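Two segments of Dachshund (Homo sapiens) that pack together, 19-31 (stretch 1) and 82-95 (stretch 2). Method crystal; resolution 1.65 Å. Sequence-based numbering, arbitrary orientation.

Stretch 1 (19-31) SFTVEGCELICLP
Stretch 2 82-95: RCKLISRKDFETLY

This contact in Dachshund illustrates how a short antiparallel strand pairing, fixed by a few backbone hydrogen bonds, can organise apolar packing between a β-hairpin and a strand that runs into a helix. The hairpin strands, 19-22 and 25-29, join through a type I' turn from Val22 to Cys25, with Glu23 and Gly24 at positive phi. Strand 25-29 crosses the strand that begins at Lys84, their N-to-C directions 130° apart and their axes approaching to 4.3 Å. Ile28 pairs with Ile86: Ile28 N donates to Ile86 O (2.9 Å) and Ile86 N to Ile28 O (3.1 Å). Leu30 N, already in the next helix, donates to Lys84 O (3.1 Å), extending the ladder past Cys29, which faces Leu85 at CA-CA 4.9 Å.

Side chains alternate accordingly. Leu85 (m, chi2 t) shares a face with Cys29 and brings CD1 to 4.0 Å from Phe20 CD2; its CB lies 3.8 Å from Leu27 CB. Ile28 and Ile86, both chi1 p, occupy the other face. Leu30 (t, chi2 p) sets CD1 3.8 Å from Ile86 CD1 and 4.2 Å from Phe91 CD1, at the ring edge.

Ser87 (p) caps the second helix, its OG accepting from Asp90 N (3.1 Å). Nearby, Glu26 OE2 lies 3.2 Å from Arg88 NH2, over the guanidinium face: a salt bridge of charges alone.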

# COMPACT_ATOMS: atom_id res chain seq x y z
N SER A 19 0.20 -6.09 5.55
CA SER A 19 -1.21 -5.99 5.23
C SER A 19 -2.07 -5.86 6.48
O SER A 19 -1.66 -6.28 7.57
CB SER A 19 -1.65 -7.25 4.47
OG SER A 19 -3.06 -7.38 4.42
N PHE A 20 -3.24 -5.27 6.31
CA PHE A 20 -4.25 -5.14 7.37
C PHE A 20 -5.56 -5.43 6.68
O PHE A 20 -5.75 -5.06 5.52
CB PHE A 20 -4.32 -3.72 7.95
CG PHE A 20 -3.15 -3.35 8.80
CD1 PHE A 20 -2.99 -3.87 10.08
CD2 PHE A 20 -2.17 -2.50 8.31
CE1 PHE A 20 -1.88 -3.57 10.86
CE2 PHE A 20 -1.04 -2.18 9.07
CZ PHE A 20 -0.88 -2.71 10.34
N THR A 21 -6.47 -6.11 7.37
CA THR A 21 -7.77 -6.38 6.77
C THR A 21 -8.76 -5.37 7.35
O THR A 21 -9.07 -5.40 8.54
CB THR A 21 -8.21 -7.80 7.06
OG1 THR A 21 -7.31 -8.70 6.40
CG2 THR A 21 -9.62 -8.04 6.54
N VAL A 22 -9.23 -4.48 6.48
CA VAL A 22 -10.15 -3.40 6.84
C VAL A 22 -11.49 -3.52 6.11
O VAL A 22 -11.52 -3.71 4.90
CB VAL A 22 -9.50 -2.04 6.47
CG1 VAL A 22 -10.40 -0.88 6.89
CG2 VAL A 22 -8.13 -1.94 7.10
N GLU A 23 -12.59 -3.40 6.85
CA GLU A 23 -13.91 -3.51 6.25
C GLU A 23 -14.05 -4.77 5.41
O GLU A 23 -14.60 -4.73 4.31
CB GLU A 23 -14.21 -2.30 5.35
CG GLU A 23 -14.65 -1.04 6.05
CD GLU A 23 -15.44 -0.12 5.12
OE1 GLU A 23 -16.64 -0.39 4.88
OE2 GLU A 23 -14.86 0.86 4.61
N GLY A 24 -13.53 -5.88 5.92
CA GLY A 24 -13.62 -7.15 5.22
C GLY A 24 -12.76 -7.33 3.99
O GLY A 24 -12.95 -8.29 3.24
N CYS A 25 -11.80 -6.44 3.77
CA CYS A 25 -10.94 -6.57 2.60
C CYS A 25 -9.48 -6.53 2.99
O CYS A 25 -9.06 -5.71 3.80
CB CYS A 25 -11.23 -5.44 1.61
SG CYS A 25 -10.45 -5.67 0.00
N GLU A 26 -8.69 -7.45 2.43
CA GLU A 26 -7.27 -7.51 2.73
C GLU A 26 -6.58 -6.39 1.95
O GLU A 26 -6.63 -6.35 0.72
CB GLU A 26 -6.71 -8.87 2.32
CG GLU A 26 -5.28 -9.09 2.76
CD GLU A 26 -4.82 -10.51 2.51
OE1 GLU A 26 -5.34 -11.43 3.17
OE2 GLU A 26 -3.94 -10.70 1.64
N LEU A 27 -5.93 -5.49 2.67
CA LEU A 27 -5.24 -4.38 2.04
C LEU A 27 -3.75 -4.45 2.33
O LEU A 27 -3.34 -4.93 3.38
CB LEU A 27 -5.80 -3.06 2.56
CG LEU A 27 -7.31 -2.91 2.55
CD1 LEU A 27 -7.67 -1.57 3.18
CD2 LEU A 27 -7.85 -3.01 1.12
N ILE A 28 -2.94 -3.97 1.39
CA ILE A 28 -1.51 -3.98 1.62
C ILE A 28 -0.97 -2.55 1.66
O ILE A 28 -1.62 -1.59 1.21
CB ILE A 28 -0.75 -4.84 0.56
CG1 ILE A 28 -0.99 -4.31 -0.85
CG2 ILE A 28 -1.23 -6.29 0.65
CD1 ILE A 28 -2.33 -4.67 -1.41
N CYS A 29 0.23 -2.43 2.22
CA CYS A 29 0.90 -1.15 2.37
C CYS A 29 1.31 -0.60 1.00
O CYS A 29 2.19 -1.14 0.34
CB CYS A 29 2.11 -1.33 3.26
SG CYS A 29 3.11 0.13 3.44
N LEU A 30 0.65 0.48 0.58
CA LEU A 30 0.93 1.08 -0.73
C LEU A 30 2.37 1.56 -0.94
O LEU A 30 2.99 1.21 -1.95
CB LEU A 30 -0.05 2.23 -0.99
CG LEU A 30 0.14 2.99 -2.31
CD1 LEU A 30 0.09 2.02 -3.48
CD2 LEU A 30 -0.94 4.05 -2.44
N PRO A 31 2.92 2.36 -0.02
CA PRO A 31 4.29 2.83 -0.21
C PRO A 31 5.29 1.69 -0.32
O PRO A 31 6.26 1.77 -1.09
CB PRO A 31 4.54 3.69 1.04
CG PRO A 31 3.19 4.21 1.36
CD PRO A 31 2.31 3.00 1.17
N ARG A 82 2.33 9.21 7.87
CA ARG A 82 1.07 8.93 7.18
C ARG A 82 1.28 7.76 6.21
O ARG A 82 2.36 7.61 5.64
CB ARG A 82 0.61 10.14 6.37
CG ARG A 82 0.51 11.45 7.13
CD ARG A 82 -0.02 12.55 6.23
NE ARG A 82 0.76 12.69 4.99
CZ ARG A 82 2.03 13.08 4.94
NH1 ARG A 82 2.69 13.38 6.05
NH2 ARG A 82 2.65 13.16 3.77
N CYS A 83 0.25 6.94 6.03
CA CYS A 83 0.35 5.81 5.11
C CYS A 83 -1.00 5.39 4.59
O CYS A 83 -2.00 5.48 5.30
CB CYS A 83 1.01 4.62 5.80
SG CYS A 83 1.50 3.32 4.63
N LYS A 84 -1.03 4.92 3.35
CA LYS A 84 -2.27 4.46 2.74
C LYS A 84 -2.19 2.99 2.36
O LYS A 84 -1.11 2.44 2.15
CB LYS A 84 -2.60 5.32 1.52
CG LYS A 84 -3.10 6.70 1.93
CD LYS A 84 -3.25 7.63 0.75
CE LYS A 84 -3.79 8.98 1.20
NZ LYS A 84 -3.77 9.98 0.09
N LEU A 85 -3.36 2.36 2.30
CA LEU A 85 -3.49 0.95 1.99
C LEU A 85 -4.45 0.72 0.83
O LEU A 85 -5.46 1.41 0.71
CB LEU A 85 -4.05 0.20 3.21
CG LEU A 85 -3.40 0.36 4.59
CD1 LEU A 85 -4.25 -0.39 5.62
CD2 LEU A 85 -1.97 -0.19 4.57
N ILE A 86 -4.15 -0.24 -0.04
CA ILE A 86 -5.08 -0.57 -1.11
C ILE A 86 -5.07 -2.08 -1.33
O ILE A 86 -4.12 -2.75 -0.94
CB ILE A 86 -4.77 0.15 -2.46
CG1 ILE A 86 -3.38 -0.20 -2.97
CG2 ILE A 86 -4.97 1.66 -2.29
CD1 ILE A 86 -3.16 0.25 -4.42
N SER A 87 -6.14 -2.62 -1.90
CA SER A 87 -6.23 -4.06 -2.13
C SER A 87 -5.21 -4.53 -3.15
O SER A 87 -4.73 -3.75 -3.98
CB SER A 87 -7.64 -4.44 -2.58
OG SER A 87 -7.95 -3.88 -3.85
N ARG A 88 -4.86 -5.81 -3.11
CA ARG A 88 -3.89 -6.33 -4.07
C ARG A 88 -4.43 -6.20 -5.49
O ARG A 88 -3.67 -5.94 -6.42
CB ARG A 88 -3.52 -7.78 -3.74
CG ARG A 88 -2.49 -7.87 -2.62
CD ARG A 88 -1.98 -9.29 -2.40
NE ARG A 88 -3.05 -10.20 -2.00
CZ ARG A 88 -2.85 -11.41 -1.50
NH1 ARG A 88 -1.61 -11.87 -1.34
NH2 ARG A 88 -3.88 -12.17 -1.16
N LYS A 89 -5.74 -6.37 -5.66
CA LYS A 89 -6.35 -6.25 -6.98
C LYS A 89 -6.22 -4.81 -7.47
O LYS A 89 -5.94 -4.57 -8.65
CB LYS A 89 -7.84 -6.63 -6.93
CG LYS A 89 -8.46 -6.81 -8.31
CD LYS A 89 -9.95 -7.08 -8.24
CE LYS A 89 -10.75 -5.79 -8.14
NZ LYS A 89 -10.64 -4.99 -9.39
N ASP A 90 -6.44 -3.85 -6.57
CA ASP A 90 -6.32 -2.45 -6.94
C ASP A 90 -4.87 -2.08 -7.21
O ASP A 90 -4.58 -1.22 -8.06
CB ASP A 90 -6.90 -1.55 -5.84
CG ASP A 90 -8.42 -1.47 -5.89
OD1 ASP A 90 -9.01 -1.86 -6.92
OD2 ASP A 90 -9.04 -1.00 -4.91
N PHE A 91 -3.94 -2.73 -6.51
CA PHE A 91 -2.55 -2.42 -6.77
C PHE A 91 -2.20 -2.91 -8.17
O PHE A 91 -1.50 -2.24 -8.91
CB PHE A 91 -1.62 -3.10 -5.77
CG PHE A 91 -0.17 -2.77 -6.01
CD1 PHE A 91 0.33 -1.52 -5.67
CD2 PHE A 91 0.67 -3.68 -6.64
CE1 PHE A 91 1.65 -1.17 -5.96
CE2 PHE A 91 1.98 -3.34 -6.93
CZ PHE A 91 2.48 -2.09 -6.59
N GLU A 92 -2.70 -4.09 -8.53
CA GLU A 92 -2.40 -4.63 -9.85
C GLU A 92 -2.98 -3.72 -10.93
O GLU A 92 -2.36 -3.50 -11.96
CB GLU A 92 -2.94 -6.06 -10.00
CG GLU A 92 -2.34 -7.08 -9.02
CD GLU A 92 -0.81 -7.12 -9.03
OE1 GLU A 92 -0.18 -6.53 -9.93
OE2 GLU A 92 -0.23 -7.76 -8.13
N THR A 93 -4.18 -3.19 -10.68
CA THR A 93 -4.81 -2.28 -11.62
C THR A 93 -3.89 -1.07 -11.76
O THR A 93 -3.64 -0.57 -12.86
CB THR A 93 -6.19 -1.81 -11.12
OG1 THR A 93 -7.08 -2.94 -11.04
CG2 THR A 93 -6.79 -0.78 -12.07
N LEU A 94 -3.39 -0.58 -10.62
CA LEU A 94 -2.47 0.55 -10.62
C LEU A 94 -1.20 0.17 -11.37
O LEU A 94 -0.71 0.92 -12.22
CB LEU A 94 -2.13 0.96 -9.19
CG LEU A 94 -0.94 1.91 -9.06
CD1 LEU A 94 -1.31 3.27 -9.65
CD2 LEU A 94 -0.54 2.04 -7.60
N TYR A 95 -0.66 -1.00 -11.05
CA TYR A 95 0.56 -1.47 -11.68
C TYR A 95 0.39 -1.57 -13.19
O TYR A 95 1.26 -1.12 -13.94
CB TYR A 95 0.98 -2.82 -11.08
CG TYR A 95 2.28 -3.34 -11.64
CD1 TYR A 95 2.30 -4.07 -12.84
CD2 TYR A 95 3.49 -3.07 -11.01
CE1 TYR A 95 3.50 -4.51 -13.38
CE2 TYR A 95 4.70 -3.51 -11.55
CZ TYR A 95 4.69 -4.23 -12.74
OH TYR A 95 5.88 -4.66 -13.29
O HOH W 1 -7.15 -7.85 -1.48